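PDB 2VBQ: aminoglycoside 6'-n-acetyltransferase from Salmonella choleraesuis, which catalyses transfer of an acetyl group from acetyl-CoA to the 6'-amino group of aminoglycosides, conferring antibiotic resistance, and works as a homodimer. Local coordinates for residues A[25-28]-A[29-32]; A[119-122]-A[123-127]; A[138-141]-A[142-145]; A[145-149]-A[150-154]. One frame throughout, in Å; residues are numbered along the deposited sequence.

In the fold
All four contacts are local. Contact 1 leads from strand 21-25 into helix 31-41, contact 2 runs along the last turns of helix 112-126, and contacts 3 and 4 enter and leave helix 141-149, sharing K145. Contact 3 lies at the surface, the others are partly buried. In contact 1 an asparagine oxygen takes a threonine hydroxyl and, weakly, its NH; in contact 3 one caps the helix by accepting an NH. Contact 2 bonds a threonine hydroxyl to a carbonyl already used by the helix, while contact 4 adds an aromatic pair to a glycine-based stop. Contacts 3 and 4 line the bisubstrate pocket, and contacts 2, 3 and 4 touch the second subunit.

Contact 1. Residues A[25-28]-A[29-32]; sequences QMNK and THLE
N27 and T29 join side chain to side chain in a local turn contact, where the chain leaves the outermost strand 21-25 and enters helix 31-41. The hydroxyl OG1 of T29 donates to N27 OD1 across 2.6 Å, tilted 18° from the amide plane. The same oxygen receives a weak second bond from T29 N at 2.9 Å, so T29 approaches it with both its hydroxyl and its NH. With chi1 at 59°, the amide of N27 folds back over the chain that follows, which makes this double grip possible. The weak backbone-to-side-chain bond closes an Asx turn, H30 N to N27 O, 2.9 Å, closes a beta turn over the same residues, and H30 stands at the N-cap position, just before the helix. The imidazole of H30 lies almost parallel to the N27 amide, their planes 17° apart, and T29 OG1 sits over one face of that ring, displaced toward its rim. L31 divides its methyls between buried M26 and the aliphatic part of exposed K28: CD2 packs on M26 SD at 4.0 Å, while CD1 meets K28 CD at 3.8 Å. Helix 47-59 covers these side chains, with I57 against M26 and L58 against both K28 and L31.

Contact 2. Residues A[119-122]-A[123-127]; sequences AVQR and WGTNK
T125 and Q121, one helical turn apart, meet through a carbonyl oxygen that carries two bonds. Followed outward, the T125 side chain begins with CB, which lies 3.2 Å from Q121 O and somewhat farther from R122 O. At the branch, OG1 turns back along the helix: chi1 of -68° sets it opposite the carbonyl carbon of T125, and it donates to Q121 O at 2.9 Å. This hydroxyl stands above the peptide carbonyl, 42° out of its plane, while T125 N makes the regular helical bond to the same oxygen at 2.7 Å. OG1 has a further partner in a water that donates to it at 2.7 Å. That water also accepts from Q121 NE2 at 2.6 Å, so the two side chains, which run side by side in the same direction, are tied at their ends as well as at the backbone. The other amide atom, Q121 OE1, weakly accepts from K163 of the second subunit, whose C165 packs on both Q121 and T125. W123 belongs to the other face of the helix. Its CB rests 3.5 Å from V120 O, and its side chain packs, like that of V120, on A80 and V96 of the sheet. Beside the polar groups that meet the dimer partner, the helix thus lays an apolar face on the sheet, as expected of the crossover helix in the beta-alpha-beta unit 95-103, 112-126, 131-136 of this GNAT fold.

Contact 3. Residues A[138-141]-A[142-145]; sequences PENT and ISQK
N140 O is gripped twice by Q144: by its backbone N at 3.2 Å, in the carbonyl plane, and more weakly by its side-chain NE2. The extended glutamine chain reaches back toward the loop before the helix to do this. Its CG stands opposite the carbonyl carbon at chi1 -59°, passing 3.3 Å from N140 O, and the amide then reaches P138 O at 2.7 Å in another weak, bent bond. Q144 NE2 also has a weak bond to S137 O, so the two hydrogens of one amide are shared weakly among the carbonyls of S137, P138 and N140. N140 itself is the N-cap. Its OD1 accepts from S143 N at 2.9 Å, a fairly straight bond of 161° at the hydrogen, although the donor stands well above the plane of the side-chain carbonyl. The ND2 of the same amide bonds to the bisubstrate analogue; capping probably helps to position this acetyl-CoA-binding residue. CB of S143 packs against one face of the amide, 3.3 Å from N140 CG, while its OG hydrogen-bonds with T136 OG1. K145 N continues the helix to T141 O at 3.0 Å. The cap thus stands where the loop after strand 131-136 turns into helix 141-149, with T136 joining strand to helix, while P138 packs on I159 and Q144 on Y161, both of the second subunit.

Contact 4. Residues A[145-149]-A[150-154]; sequences KVHQA and LGFEE
H147 and F152 bracket a Schellman motif that ends helix 141-149 and sends the chain into strand 153-164. Its backbone bonds are F152 N to H147 O, 3.0 Å, and G151 N to Q148 O, 3.3 Å, with G151 in the C-prime position at a phi of 90°. The aromatic pair takes the place of the hydrophobic contact that commonly accompanies this motif between these positions. The imidazole meets the phenyl ring edge to face, planes 76° apart, with H147 CD2 over the centre of the F152 ring and 4.0 Å above it. Bonds from H147 NE2 to S134 and from ND1 to S143 O fix the rotation of the imidazole, and Y161 of the second subunit stacks on it. A separate apolar contact pairs V146 with L150, one helical turn apart, CG1 to CD1 3.8 Å; both touch the bisubstrate analogue. L150 also packs on K114, an acetyl-CoA-binding residue. Water makes two bridges: one donates to both Q148 O and F152 O, the other joins E154 OE1 to Q148 OE1, weakly at the glutamine. Beside the first bridge Q148 CA points its hydrogen almost straight at F152 O, a CA-H...O contact of 3.5 Å with 172° at the hydrogen.

Contact 1. Residues A[25-28]-A[29-32]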
ATOM      1  N   GLN A  25      12.443  -8.807  18.630  1.00 18.79           N
ATOM      2  CA  GLN A  25      11.057  -8.493  18.339  1.00 19.12           C
ATOM      3  C   GLN A  25      10.482  -7.843  19.575  1.00 20.03           C
ATOM      4  O   GLN A  25      10.706  -8.307  20.707  1.00 20.74           O
ATOM      5  CB  GLN A  25      10.234  -9.735  17.948  1.00 19.96           C
ATOM      6  CG  GLN A  25       8.824  -9.378  17.389  1.00 17.63           C
ATOM      7  CD  GLN A  25       8.102 -10.593  16.859  1.00 20.08           C
ATOM      8  OE1 GLN A  25       8.735 -11.546  16.434  1.00 23.22           O
ATOM      9  NE2 GLN A  25       6.782 -10.562  16.881  1.00 23.65           N
ATOM     10  N   MET A  26       9.770  -6.749  19.364  1.00 20.08           N
ATOM     11  CA  MET A  26       9.285  -5.954  20.468  1.00 22.22           C
ATOM     12  C   MET A  26       8.169  -6.633  21.237  1.00 23.08           C
ATOM     13  O   MET A  26       7.164  -7.073  20.661  1.00 23.17           O
ATOM     14  CB  MET A  26       8.765  -4.617  19.991  1.00 21.19           C
ATOM     15  CG  MET A  26       8.084  -3.883  21.131  1.00 23.81           C
ATOM     16  SD  MET A  26       7.495  -2.324  20.609  1.00 23.24           S
ATOM     17  CE  MET A  26       5.935  -2.720  19.749  1.00 20.08           C
ATOM     18  N   ASN A  27       8.352  -6.688  22.546  1.00 24.66           N
ATOM     19  CA  ASN A  27       7.325  -7.176  23.442  1.00 25.50           C
ATOM     20  C   ASN A  27       7.101  -6.070  24.480  1.00 26.14           C
ATOM     21  O   ASN A  27       7.689  -4.972  24.378  1.00 25.40           O
ATOM     22  CB  ASN A  27       7.726  -8.553  24.026  1.00 25.71           C
ATOM     23  CG  ASN A  27       9.047  -8.531  24.798  1.00 26.19           C
ATOM     24  OD1 ASN A  27       9.437  -7.508  25.361  1.00 28.07           O
ATOM     25  ND2 ASN A  27       9.729  -9.676  24.848  1.00 24.57           N
ATOM     26  N   LYS A  28       6.232  -6.332  25.453  1.00 26.22           N
ATOM     27  CA  LYS A  28       5.971  -5.402  26.536  1.00 26.89           C
ATOM     28  C   LYS A  28       7.257  -4.802  27.140  1.00 25.80           C
ATOM     29  O   LYS A  28       7.311  -3.607  27.458  1.00 25.43           O
ATOM     30  CB  LYS A  28       5.162  -6.116  27.634  1.00 27.91           C
ATOM     31  CG  LYS A  28       4.367  -5.177  28.534  1.00 32.78           C
ATOM     32  CD  LYS A  28       3.116  -4.665  27.821  1.00 39.13           C
ATOM     33  CE  LYS A  28       2.345  -3.670  28.678  1.00 42.58           C
ATOM     34  NZ  LYS A  28       1.788  -4.270  29.931  1.00 45.83           N
ATOM     35  N   THR A  29       8.288  -5.628  27.289  1.00 24.99           N
ATOM     36  CA  THR A  29       9.522  -5.159  27.915  1.00 25.04           C
ATOM     37  C   THR A  29      10.330  -4.132  27.080  1.00 23.45           C
ATOM     38  O   THR A  29      11.102  -3.359  27.642  1.00 23.62           O
ATOM     39  CB  THR A  29      10.412  -6.321  28.441  1.00 25.27           C
ATOM     40  OG1 THR A  29      10.986  -7.048  27.350  1.00 26.68           O
ATOM     41  CG2 THR A  29       9.602  -7.270  29.322  1.00 26.29           C
ATOM     42  N   HIS A  30      10.119  -4.087  25.762  1.00 21.88           N
ATOM     43  CA  HIS A  30      10.846  -3.137  24.918  1.00 20.71           C
ATOM     44  C   HIS A  30      10.017  -1.948  24.490  1.00 19.28           C
ATOM     45  O   HIS A  30      10.447  -1.192  23.620  1.00 17.49           O
ATOM     46  CB  HIS A  30      11.369  -3.811  23.651  1.00 21.24           C
ATOM     47  CG  HIS A  30      12.279  -4.957  23.912  1.00 24.61           C
ATOM     48  ND1 HIS A  30      11.891  -6.265  23.717  1.00 29.37           N
ATOM     49  CD2 HIS A  30      13.558  -4.999  24.350  1.00 27.84           C
ATOM     50  CE1 HIS A  30      12.900  -7.065  24.022  1.00 31.53           C
ATOM     51  NE2 HIS A  30      13.920  -6.322  24.414  1.00 29.91           N
ATOM     52  N   LEU A  31       8.815  -1.810  25.056  1.00 18.46           N
ATOM     53  CA  LEU A  31       7.889  -0.763  24.626  1.00 17.77           C
ATOM     54  C   LEU A  31       8.467   0.630  24.787  1.00 16.88           C
ATOM     55  O   LEU A  31       8.321   1.457  23.887  1.00 16.25           O
ATOM     56  CB  LEU A  31       6.557  -0.825  25.376  1.00 18.84           C
ATOM     57  CG  LEU A  31       5.408  -1.687  24.848  1.00 20.50           C
ATOM     58  CD1 LEU A  31       4.257  -1.645  25.869  1.00 22.86           C
ATOM     59  CD2 LEU A  31       4.939  -1.216  23.474  1.00 20.63           C
ATOM     60  N   GLU A  32       9.095   0.907  25.930  1.00 16.27           N
ATOM     61  CA  GLU A  32       9.741   2.243  26.140  1.00 16.27           C
ATOM     62  C   GLU A  32      10.955   2.499  25.231  1.00 15.04           C
ATOM     63  O   GLU A  32      11.132   3.606  24.754  1.00 15.38           O
ATOM     64  CB  GLU A  32      10.126   2.457  27.605  1.00 16.65           C
ATOM     65  CG  GLU A  32       8.916   2.605  28.537  1.00 20.90           C
ATOM     66  CD  GLU A  32       8.273   1.276  28.897  1.00 26.86           C
ATOM     67  OE1 GLU A  32       8.827   0.193  28.566  1.00 29.18           O
ATOM     68  OE2 GLU A  32       7.191   1.319  29.531  1.00 32.96           O
TER

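Contact 2. Residues A[119-122]-A[123-127]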
ATOM      1  N   ALA A 119      15.792  -9.269  10.062  1.00 12.15           N
ATOM      2  CA  ALA A 119      14.786  -9.718  11.024  1.00 12.60           C
ATOM      3  C   ALA A 119      13.356  -9.580  10.471  1.00 12.29           C
ATOM      4  O   ALA A 119      12.537 -10.495  10.654  1.00 13.06           O
ATOM      5  CB  ALA A 119      14.921  -8.951  12.360  1.00 11.48           C
ATOM      6  N   VAL A 120      13.047  -8.437   9.846  1.00 12.42           N
ATOM      7  CA  VAL A 120      11.737  -8.240   9.169  1.00 11.91           C
ATOM      8  C   VAL A 120      11.508  -9.334   8.110  1.00 12.45           C
ATOM      9  O   VAL A 120      10.427  -9.931   8.052  1.00 11.62           O
ATOM     10  CB  VAL A 120      11.629  -6.834   8.475  1.00 12.57           C
ATOM     11  CG1 VAL A 120      10.406  -6.774   7.506  1.00  9.84           C
ATOM     12  CG2 VAL A 120      11.587  -5.700   9.505  1.00  9.98           C
ATOM     13  N   GLN A 121      12.509  -9.541   7.250  1.00 13.22           N
ATOM     14  CA  GLN A 121      12.481 -10.613   6.231  1.00 15.43           C
ATOM     15  C   GLN A 121      12.221 -12.004   6.803  1.00 15.35           C
ATOM     16  O   GLN A 121      11.367 -12.750   6.280  1.00 15.61           O
ATOM     17  CB  GLN A 121      13.769 -10.622   5.387  1.00 15.52           C
ATOM     18  CG  GLN A 121      13.672 -11.563   4.164  1.00 17.78           C
ATOM     19  CD  GLN A 121      14.919 -11.553   3.306  1.00 19.45           C
ATOM     20  OE1 GLN A 121      15.537 -10.512   3.088  1.00 23.49           O
ATOM     21  NE2 GLN A 121      15.298 -12.724   2.813  1.00 25.29           N
ATOM     22  N   ARG A 122      12.953 -12.346   7.863  1.00 15.35           N
ATOM     23  CA  ARG A 122      12.813 -13.615   8.599  1.00 16.60           C
ATOM     24  C   ARG A 122      11.364 -13.776   9.109  1.00 15.87           C
ATOM     25  O   ARG A 122      10.708 -14.793   8.873  1.00 14.31           O
ATOM     26  CB  ARG A 122      13.827 -13.635   9.763  1.00 16.47           C
ATOM     27  CG  ARG A 122      13.951 -14.937  10.591  1.00 18.58           C
ATOM     28  CD  ARG A 122      14.951 -14.753  11.770  1.00 20.26           C
ATOM     29  NE  ARG A 122      16.178 -14.100  11.281  1.00 27.79           N
ATOM     30  CZ  ARG A 122      16.785 -13.021  11.796  1.00 26.79           C
ATOM     31  NH1 ARG A 122      16.338 -12.425  12.905  1.00 28.50           N
ATOM     32  NH2 ARG A 122      17.868 -12.544  11.188  1.00 23.57           N
ATOM     33  N   TRP A 123      10.859 -12.739   9.781  1.00 14.57           N
ATOM     34  CA  TRP A 123       9.479 -12.710  10.238  1.00 13.97           C
ATOM     35  C   TRP A 123       8.468 -12.925   9.071  1.00 13.97           C
ATOM     36  O   TRP A 123       7.552 -13.779   9.153  1.00 13.44           O
ATOM     37  CB  TRP A 123       9.208 -11.389  10.998  1.00 12.97           C
ATOM     38  CG  TRP A 123       7.810 -11.250  11.516  1.00 12.56           C
ATOM     39  CD1 TRP A 123       7.221 -11.997  12.508  1.00 11.53           C
ATOM     40  CD2 TRP A 123       6.833 -10.299  11.090  1.00 12.00           C
ATOM     41  NE1 TRP A 123       5.938 -11.570  12.709  1.00 12.54           N
ATOM     42  CE2 TRP A 123       5.670 -10.533  11.848  1.00 13.82           C
ATOM     43  CE3 TRP A 123       6.819  -9.280  10.128  1.00 13.08           C
ATOM     44  CZ2 TRP A 123       4.495  -9.787  11.673  1.00 12.92           C
ATOM     45  CZ3 TRP A 123       5.663  -8.527   9.962  1.00 11.83           C
ATOM     46  CH2 TRP A 123       4.508  -8.781  10.745  1.00 11.52           C
ATOM     47  N   GLY A 124       8.633 -12.172   7.996  1.00 13.41           N
ATOM     48  CA  GLY A 124       7.702 -12.286   6.873  1.00 14.07           C
ATOM     49  C   GLY A 124       7.800 -13.634   6.158  1.00 15.74           C
ATOM     50  O   GLY A 124       6.780 -14.209   5.719  1.00 14.16           O
ATOM     51  N   THR A 125       9.028 -14.136   6.025  1.00 15.61           N
ATOM     52  CA  THR A 125       9.257 -15.453   5.432  1.00 18.30           C
ATOM     53  C   THR A 125       8.584 -16.547   6.256  1.00 18.68           C
ATOM     54  O   THR A 125       7.901 -17.414   5.699  1.00 19.02           O
ATOM     55  CB  THR A 125      10.773 -15.726   5.217  1.00 18.26           C
ATOM     56  OG1 THR A 125      11.242 -14.825   4.201  1.00 21.17           O
ATOM     57  CG2 THR A 125      11.059 -17.185   4.783  1.00 19.12           C
ATOM     58  N   ASN A 126       8.725 -16.482   7.574  1.00 19.25           N
ATOM     59  CA  ASN A 126       8.082 -17.477   8.433  1.00 21.00           C
ATOM     60  C   ASN A 126       6.538 -17.410   8.429  1.00 21.26           C
ATOM     61  O   ASN A 126       5.857 -18.398   8.763  1.00 20.94           O
ATOM     62  CB  ASN A 126       8.627 -17.379   9.860  1.00 21.77           C
ATOM     63  CG  ASN A 126       9.964 -18.076  10.023  1.00 26.26           C
ATOM     64  OD1 ASN A 126      10.673 -17.862  11.012  1.00 29.18           O
ATOM     65  ND2 ASN A 126      10.322 -18.924   9.050  1.00 31.47           N
ATOM     66  N   LYS A 127       6.018 -16.233   8.073  1.00 20.63           N
ATOM     67  CA  LYS A 127       4.590 -15.982   7.847  1.00 21.40           C
ATOM     68  C   LYS A 127       4.103 -16.304   6.423  1.00 20.58           C
ATOM     69  O   LYS A 127       2.977 -15.975   6.051  1.00 21.64           O
ATOM     70  CB  LYS A 127       4.293 -14.517   8.181  1.00 20.73           C
ATOM     71  CG  LYS A 127       3.606 -14.324   9.511  1.00 25.02           C
ATOM     72  CD  LYS A 127       4.448 -14.627  10.698  1.00 30.10           C
ATOM     73  CE  LYS A 127       3.782 -14.062  11.957  1.00 31.14           C
ATOM     74  NZ  LYS A 127       2.320 -14.294  11.978  1.00 32.40           N
TER
HETATM   75  O   HOH W   1      13.735 -14.810   3.121  1.00 29.94           O

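Contact 3. Residues A[138-141]-A[142-145]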
ATOM      1  N   PRO A 138      11.193  10.281  -2.960  1.00 25.42           N
ATOM      2  CA  PRO A 138      12.201  10.525  -4.012  1.00 25.52           C
ATOM      3  C   PRO A 138      13.299  11.473  -3.531  1.00 25.69           C
ATOM      4  O   PRO A 138      14.397  11.477  -4.096  1.00 26.14           O
ATOM      5  CB  PRO A 138      11.402  11.193  -5.148  1.00 25.44           C
ATOM      6  CG  PRO A 138       9.994  10.908  -4.863  1.00 26.03           C
ATOM      7  CD  PRO A 138       9.857  10.763  -3.372  1.00 25.43           C
ATOM      8  N   GLU A 139      13.001  12.248  -2.486  1.00 25.43           N
ATOM      9  CA  GLU A 139      13.952  13.192  -1.898  1.00 26.49           C
ATOM     10  C   GLU A 139      14.964  12.536  -0.960  1.00 25.37           C
ATOM     11  O   GLU A 139      16.022  13.092  -0.709  1.00 26.18           O
ATOM     12  CB  GLU A 139      13.197  14.285  -1.130  1.00 26.66           C
ATOM     13  CG  GLU A 139      12.381  15.210  -2.039  1.00 28.94           C
ATOM     14  CD  GLU A 139      11.391  16.075  -1.277  1.00 29.97           C
ATOM     15  OE1 GLU A 139      11.608  16.346  -0.065  1.00 36.09           O
ATOM     16  OE2 GLU A 139      10.383  16.487  -1.896  1.00 35.02           O
ATOM     17  N   ASN A 140      14.631  11.373  -0.413  1.00 24.09           N
ATOM     18  CA  ASN A 140      15.499  10.736   0.591  1.00 22.75           C
ATOM     19  C   ASN A 140      16.503   9.825  -0.093  1.00 22.44           C
ATOM     20  O   ASN A 140      16.274   8.616  -0.235  1.00 21.17           O
ATOM     21  CB  ASN A 140      14.651   9.969   1.624  1.00 22.04           C
ATOM     22  CG  ASN A 140      15.476   9.439   2.785  1.00 21.09           C
ATOM     23  OD1 ASN A 140      16.696   9.265   2.681  1.00 19.54           O
ATOM     24  ND2 ASN A 140      14.801   9.142   3.889  1.00 19.16           N
ATOM     25  N   THR A 141      17.618  10.414  -0.535  1.00 22.09           N
ATOM     26  CA  THR A 141      18.565   9.681  -1.365  1.00 21.77           C
ATOM     27  C   THR A 141      19.326   8.626  -0.560  1.00 20.44           C
ATOM     28  O   THR A 141      19.617   7.564  -1.085  1.00 20.62           O
ATOM     29  CB  THR A 141      19.547  10.635  -2.107  1.00 22.33           C
ATOM     30  OG1 THR A 141      20.088  11.556  -1.166  1.00 24.15           O
ATOM     31  CG2 THR A 141      18.816  11.433  -3.185  1.00 23.35           C
ATOM     32  N   ILE A 142      19.601   8.892   0.718  1.00 20.09           N
ATOM     33  CA  ILE A 142      20.293   7.901   1.569  1.00 20.10           C
ATOM     34  C   ILE A 142      19.426   6.632   1.693  1.00 19.54           C
ATOM     35  O   ILE A 142      19.914   5.502   1.536  1.00 19.68           O
ATOM     36  CB  ILE A 142      20.665   8.469   2.960  1.00 20.36           C
ATOM     37  CG1 ILE A 142      21.866   9.440   2.842  1.00 20.86           C
ATOM     38  CG2 ILE A 142      21.025   7.328   3.952  1.00 20.76           C
ATOM     39  CD1 ILE A 142      22.118  10.248   4.098  1.00 20.60           C
ATOM     40  N   SER A 143      18.132   6.833   1.929  1.00 19.04           N
ATOM     41  CA  SER A 143      17.200   5.705   2.004  1.00 19.22           C
ATOM     42  C   SER A 143      17.183   4.885   0.720  1.00 17.79           C
ATOM     43  O   SER A 143      17.170   3.670   0.773  1.00 17.02           O
ATOM     44  CB  SER A 143      15.783   6.149   2.341  1.00 18.89           C
ATOM     45  OG  SER A 143      14.961   4.990   2.398  1.00 21.39           O
ATOM     46  N   GLN A 144      17.165   5.555  -0.430  1.00 18.82           N
ATOM     47  CA  GLN A 144      17.203   4.849  -1.721  1.00 18.98           C
ATOM     48  C   GLN A 144      18.468   3.984  -1.824  1.00 18.53           C
ATOM     49  O   GLN A 144      18.393   2.800  -2.125  1.00 18.26           O
ATOM     50  CB  GLN A 144      17.105   5.856  -2.875  1.00 19.42           C
ATOM     51  CG  GLN A 144      15.802   6.704  -2.837  1.00 19.61           C
ATOM     52  CD  GLN A 144      15.867   7.916  -3.735  1.00 20.53           C
ATOM     53  OE1 GLN A 144      16.373   7.837  -4.859  1.00 24.08           O
ATOM     54  NE2 GLN A 144      15.359   9.049  -3.249  1.00 20.45           N
ATOM     55  N   LYS A 145      19.626   4.575  -1.533  1.00 18.96           N
ATOM     56  CA  LYS A 145      20.912   3.846  -1.542  1.00 19.14           C
ATOM     57  C   LYS A 145      20.910   2.638  -0.599  1.00 18.33           C
ATOM     58  O   LYS A 145      21.330   1.532  -0.968  1.00 17.93           O
ATOM     59  CB  LYS A 145      22.054   4.802  -1.168  1.00 20.41           C
ATOM     60  CG  LYS A 145      22.328   5.860  -2.249  1.00 24.46           C
ATOM     61  CD  LYS A 145      23.031   7.075  -1.640  1.00 30.10           C
ATOM     62  CE  LYS A 145      23.477   8.053  -2.730  1.00 34.46           C
ATOM     63  NZ  LYS A 145      24.217   9.204  -2.137  1.00 34.75           N
TER

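Contact 4. Residues A[145-149]-A[150-154]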
ATOM      1  N   LYS A 145      19.626   4.575  -1.533  1.00 18.96           N
ATOM      2  CA  LYS A 145      20.912   3.846  -1.542  1.00 19.14           C
ATOM      3  C   LYS A 145      20.910   2.638  -0.599  1.00 18.33           C
ATOM      4  O   LYS A 145      21.330   1.532  -0.968  1.00 17.93           O
ATOM      5  CB  LYS A 145      22.054   4.802  -1.168  1.00 20.41           C
ATOM      6  CG  LYS A 145      22.328   5.860  -2.249  1.00 24.46           C
ATOM      7  CD  LYS A 145      23.031   7.075  -1.640  1.00 30.10           C
ATOM      8  CE  LYS A 145      23.477   8.053  -2.730  1.00 34.46           C
ATOM      9  NZ  LYS A 145      24.217   9.204  -2.137  1.00 34.75           N
ATOM     10  N   VAL A 146      20.398   2.866   0.615  1.00 17.70           N
ATOM     11  CA  VAL A 146      20.226   1.816   1.607  1.00 16.18           C
ATOM     12  C   VAL A 146      19.351   0.685   1.073  1.00 15.64           C
ATOM     13  O   VAL A 146      19.738  -0.481   1.136  1.00 14.68           O
ATOM     14  CB  VAL A 146      19.641   2.385   2.955  1.00 16.58           C
ATOM     15  CG1 VAL A 146      19.253   1.255   3.916  1.00 15.06           C
ATOM     16  CG2 VAL A 146      20.639   3.324   3.625  1.00 16.14           C
ATOM     17  N   HIS A 147      18.164   1.010   0.554  1.00 15.30           N
ATOM     18  CA  HIS A 147      17.252  -0.064   0.071  1.00 15.46           C
ATOM     19  C   HIS A 147      17.980  -0.916  -1.009  1.00 15.32           C
ATOM     20  O   HIS A 147      17.983  -2.145  -0.973  1.00 15.18           O
ATOM     21  CB  HIS A 147      15.936   0.513  -0.472  1.00 14.72           C
ATOM     22  CG  HIS A 147      14.915   0.850   0.585  1.00 16.04           C
ATOM     23  ND1 HIS A 147      14.857   2.085   1.200  1.00 15.14           N
ATOM     24  CD2 HIS A 147      13.890   0.127   1.103  1.00 16.81           C
ATOM     25  CE1 HIS A 147      13.845   2.106   2.054  1.00 17.29           C
ATOM     26  NE2 HIS A 147      13.248   0.928   2.021  1.00 17.84           N
ATOM     27  N   GLN A 148      18.642  -0.239  -1.923  1.00 16.06           N
ATOM     28  CA  GLN A 148      19.340  -0.930  -3.019  1.00 18.43           C
ATOM     29  C   GLN A 148      20.559  -1.741  -2.612  1.00 17.71           C
ATOM     30  O   GLN A 148      20.773  -2.814  -3.142  1.00 18.36           O
ATOM     31  CB  GLN A 148      19.672   0.065  -4.100  1.00 19.02           C
ATOM     32  CG  GLN A 148      18.387   0.515  -4.726  1.00 22.03           C
ATOM     33  CD  GLN A 148      18.583   1.611  -5.710  1.00 25.48           C
ATOM     34  OE1 GLN A 148      18.159   1.492  -6.859  1.00 29.44           O
ATOM     35  NE2 GLN A 148      19.227   2.692  -5.280  1.00 23.65           N
ATOM     36  N   ALA A 149      21.293  -1.270  -1.615  1.00 19.05           N
ATOM     37  CA  ALA A 149      22.437  -2.020  -1.056  1.00 18.96           C
ATOM     38  C   ALA A 149      21.983  -3.320  -0.396  1.00 19.91           C
ATOM     39  O   ALA A 149      22.680  -4.346  -0.470  1.00 20.46           O
ATOM     40  CB  ALA A 149      23.212  -1.158  -0.088  1.00 18.81           C
ATOM     41  N   LEU A 150      20.786  -3.296   0.189  1.00 19.49           N
ATOM     42  CA  LEU A 150      20.259  -4.448   0.928  1.00 20.41           C
ATOM     43  C   LEU A 150      19.414  -5.364   0.043  1.00 19.95           C
ATOM     44  O   LEU A 150      18.647  -6.206   0.526  1.00 21.56           O
ATOM     45  CB  LEU A 150      19.473  -3.970   2.177  1.00 20.16           C
ATOM     46  CG  LEU A 150      20.305  -3.101   3.136  1.00 21.39           C
ATOM     47  CD1 LEU A 150      19.485  -2.499   4.305  1.00 22.01           C
ATOM     48  CD2 LEU A 150      21.492  -3.903   3.657  1.00 20.87           C
ATOM     49  N   GLY A 151      19.531  -5.178  -1.258  1.00 19.74           N
ATOM     50  CA  GLY A 151      18.940  -6.108  -2.200  1.00 19.80           C
ATOM     51  C   GLY A 151      17.510  -5.842  -2.655  1.00 19.14           C
ATOM     52  O   GLY A 151      16.901  -6.719  -3.273  1.00 18.97           O
ATOM     53  N   PHE A 152      16.986  -4.655  -2.354  1.00 18.50           N
ATOM     54  CA  PHE A 152      15.675  -4.227  -2.866  1.00 18.59           C
ATOM     55  C   PHE A 152      15.916  -3.659  -4.247  1.00 19.34           C
ATOM     56  O   PHE A 152      16.920  -2.989  -4.463  1.00 19.81           O
ATOM     57  CB  PHE A 152      15.090  -3.088  -2.023  1.00 17.63           C
ATOM     58  CG  PHE A 152      14.509  -3.525  -0.686  1.00 18.37           C
ATOM     59  CD1 PHE A 152      15.338  -3.667   0.433  1.00 16.82           C
ATOM     60  CD2 PHE A 152      13.132  -3.754  -0.550  1.00 16.39           C
ATOM     61  CE1 PHE A 152      14.797  -4.025   1.689  1.00 19.48           C
ATOM     62  CE2 PHE A 152      12.576  -4.102   0.696  1.00 18.17           C
ATOM     63  CZ  PHE A 152      13.411  -4.262   1.813  1.00 16.73           C
ATOM     64  N   GLU A 153      14.990  -3.901  -5.164  1.00 18.79           N
ATOM     65  CA  GLU A 153      14.983  -3.202  -6.433  1.00 20.86           C
ATOM     66  C   GLU A 153      13.777  -2.277  -6.542  1.00 19.88           C
ATOM     67  O   GLU A 153      12.678  -2.606  -6.071  1.00 18.47           O
ATOM     68  CB  GLU A 153      15.052  -4.202  -7.590  1.00 20.88           C
ATOM     69  CG  GLU A 153      16.379  -5.004  -7.523  1.00 23.25           C
ATOM     70  CD  GLU A 153      16.503  -6.092  -8.570  1.00 26.29           C
ATOM     71  OE1 GLU A 153      16.166  -5.836  -9.745  1.00 31.16           O
ATOM     72  OE2 GLU A 153      16.966  -7.212  -8.207  1.00 34.37           O
ATOM     73  N   GLU A 154      14.005  -1.112  -7.137  1.00 19.79           N
ATOM     74  CA  GLU A 154      12.929  -0.185  -7.450  1.00 20.47           C
ATOM     75  C   GLU A 154      11.923  -0.841  -8.386  1.00 20.07           C
ATOM     76  O   GLU A 154      12.299  -1.481  -9.361  1.00 20.01           O
ATOM     77  CB  GLU A 154      13.480   1.072  -8.092  1.00 20.31           C
ATOM     78  CG  GLU A 154      12.397   2.003  -8.616  1.00 21.94           C
ATOM     79  CD  GLU A 154      12.914   3.365  -9.035  1.00 23.83           C
ATOM     80  OE1 GLU A 154      14.058   3.726  -8.656  1.00 26.08           O
ATOM     81  OE2 GLU A 154      12.151   4.100  -9.718  1.00 23.32           O
TER
HETATM   82  O   HOH W   2      19.237  -4.684  -5.094  1.00 24.73           O
HETATM   83  O   HOH W   3      16.052   3.476  -6.833  1.00 26.85           O